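Local coordinates for protein glutathione S-transferase omega-like 2 (Saccharomyces cerevisiae, PDB 5LKB) that acts as a glutathione-dependent thiol transferase, dehydroascorbate reductase and dimethylarsinic acid reductase, and reacts with glutathionyl-(hydro)quinones, at residues A[236-239]-A[240-243]. Residues are numbered along the deposited sequence; the frame is centred on the assembly and turned at random.
Sequences ESEV and NNVF
The carbonyl oxygen Glu-236 O takes two bonds from the same residue one turn on: the backbone N of Asn-240 at 3.1 Å and its side-chain ND2 at 2.9 Å. The two donors arrive from opposite faces of the carbonyl plane, ND2 standing well above it and making the more bent bond, with an N-H...O angle of 142°. A first torsion of -85° keeps CG of Asn-240 beside its own backbone N, which folds the side chain back along the helix toward that oxygen. Glu-236 sends its carboxylate the other way, to Ser-115 OG and Phe-116 N of the second subunit.

A second doubly used carbonyl follows at Glu-238 O, bonded to Val-242 N at 2.9 Å and to a water 3.0 Å away. The same water donates to Glu-238 OE1 at 2.7 Å and accepts from Asn-241 ND2, bridging two side chains that do not bond directly. The backbone bonds from Asn-240 N and Val-242 N belong to the i to i+4 ladder of helix 232-264, in the all-helical C-terminal domain of the glutathione transferase fold, and here the helix has a more exposed flank, which carries Glu-238 and Asn-241, and a buried one. On the buried flank CG2 of Val-239 meets the edge of the Phe-243 ring in its plane, 3.9 Å from CE2. The ring also stacks on Phe-309, while Val-239 packs against Thr-226 of helix 222-227 and, across the dimer interface, against Leu-361 of the second subunit.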
ATOM      1  N   GLU A 236      -1.547  15.423   0.887  1.00 16.36           N
ATOM      2  CA  GLU A 236      -1.385  15.340   2.327  1.00 18.64           C
ATOM      3  C   GLU A 236      -2.608  15.919   3.045  1.00 15.72           C
ATOM      4  O   GLU A 236      -3.094  15.345   4.013  1.00 18.88           O
ATOM      5  CB  GLU A 236      -0.082  16.043   2.737  1.00 19.94           C
ATOM      6  CG  GLU A 236       1.165  15.288   2.248  1.00 17.45           C
ATOM      7  CD  GLU A 236       2.460  15.869   2.774  1.00 20.55           C
ATOM      8  OE1 GLU A 236       2.355  16.853   3.552  1.00 22.25           O
ATOM      9  OE2 GLU A 236       3.491  15.294   2.439  1.00 18.82           O
ATOM     10  N   SER A 237      -3.112  17.071   2.575  1.00 17.86           N
ATOM     11  CA  SER A 237      -4.308  17.643   3.179  1.00 19.47           C
ATOM     12  C   SER A 237      -5.467  16.649   3.120  1.00 18.50           C
ATOM     13  O   SER A 237      -6.168  16.431   4.111  1.00 19.15           O
ATOM     14  CB  SER A 237      -4.651  18.960   2.476  1.00 21.67           C
ATOM     15  OG  SER A 237      -5.887  19.447   2.957  1.00 28.97           O
ATOM     16  N   GLU A 238      -5.680  16.060   1.953  1.00 17.36           N
ATOM     17  CA  GLU A 238      -6.839  15.180   1.791  1.00 16.70           C
ATOM     18  C   GLU A 238      -6.691  13.865   2.542  1.00 16.46           C
ATOM     19  O   GLU A 238      -7.662  13.374   3.109  1.00 17.88           O
ATOM     20  CB  GLU A 238      -7.149  14.974   0.318  1.00 15.68           C
ATOM     21  CG  GLU A 238      -7.475  16.250  -0.425  1.00 15.81           C
ATOM     22  CD  GLU A 238      -8.806  16.907  -0.047  1.00 18.52           C
ATOM     23  OE1 GLU A 238      -9.591  16.289   0.704  1.00 18.97           O
ATOM     24  OE2 GLU A 238      -9.056  18.026  -0.581  1.00 21.72           O
ATOM     25  N   VAL A 239      -5.481  13.265   2.555  1.00 14.10           N
ATOM     26  CA  VAL A 239      -5.330  12.011   3.285  1.00 16.26           C
ATOM     27  C   VAL A 239      -5.495  12.212   4.773  1.00 15.06           C
ATOM     28  O   VAL A 239      -6.059  11.359   5.467  1.00 15.59           O
ATOM     29  CB  VAL A 239      -4.019  11.265   2.943  1.00 13.61           C
ATOM     30  CG1 VAL A 239      -2.765  11.887   3.603  1.00 14.66           C
ATOM     31  CG2 VAL A 239      -4.135   9.799   3.313  1.00 14.00           C
ATOM     32  N   ASN A 240      -4.991  13.324   5.316  1.00 17.15           N
ATOM     33  CA  ASN A 240      -5.200  13.556   6.739  1.00 16.24           C
ATOM     34  C   ASN A 240      -6.690  13.693   7.025  1.00 17.05           C
ATOM     35  O   ASN A 240      -7.172  13.226   8.053  1.00 18.91           O
ATOM     36  CB  ASN A 240      -4.477  14.827   7.190  1.00 20.46           C
ATOM     37  CG  ASN A 240      -3.006  14.575   7.550  1.00 24.68           C
ATOM     38  OD1 ASN A 240      -2.702  13.944   8.543  1.00 27.64           O
ATOM     39  ND2 ASN A 240      -2.147  15.077   6.761  1.00 28.42           N
ATOM     40  N   ASN A 241      -7.401  14.336   6.108  1.00 17.33           N
ATOM     41  CA  ASN A 241      -8.852  14.536   6.253  1.00 19.51           C
ATOM     42  C   ASN A 241      -9.597  13.210   6.215  1.00 18.57           C
ATOM     43  O   ASN A 241     -10.530  13.010   7.004  1.00 19.96           O
ATOM     44  CB  ASN A 241      -9.329  15.531   5.207  1.00 17.20           C
ATOM     45  CG  ASN A 241     -10.777  15.929   5.435  1.00 22.56           C
ATOM     46  OD1 ASN A 241     -11.121  16.492   6.502  1.00 23.53           O
ATOM     47  ND2 ASN A 241     -11.613  15.552   4.527  1.00 23.30           N
ATOM     48  N   VAL A 242      -9.203  12.282   5.321  1.00 15.14           N
ATOM     49  CA  VAL A 242      -9.837  10.971   5.284  1.00 15.40           C
ATOM     50  C   VAL A 242      -9.728  10.309   6.635  1.00 15.82           C
ATOM     51  O   VAL A 242     -10.694   9.792   7.191  1.00 17.50           O
ATOM     52  CB  VAL A 242      -9.196  10.119   4.174  1.00 15.43           C
ATOM     53  CG1 VAL A 242      -9.565   8.650   4.354  1.00 18.73           C
ATOM     54  CG2 VAL A 242      -9.575  10.578   2.761  1.00 16.76           C
ATOM     55  N   PHE A 243      -8.488  10.188   7.160  1.00 14.83           N
ATOM     56  CA  PHE A 243      -8.316   9.449   8.400  1.00 15.36           C
ATOM     57  C   PHE A 243      -8.962  10.159   9.586  1.00 16.03           C
ATOM     58  O   PHE A 243      -9.481   9.494  10.477  1.00 18.06           O
ATOM     59  CB  PHE A 243      -6.816   9.101   8.637  1.00 16.15           C
ATOM     60  CG  PHE A 243      -6.371   7.940   7.763  1.00 14.49           C
ATOM     61  CD1 PHE A 243      -6.645   6.657   8.155  1.00 15.01           C
ATOM     62  CD2 PHE A 243      -5.813   8.166   6.517  1.00 14.59           C
ATOM     63  CE1 PHE A 243      -6.342   5.558   7.327  1.00 14.77           C
ATOM     64  CE2 PHE A 243      -5.490   7.078   5.678  1.00 15.22           C
ATOM     65  CZ  PHE A 243      -5.778   5.813   6.087  1.00 14.90           C
TER
HETATM   66  O   HOH W   1     -10.419  14.217   2.152  1.00 19.61           O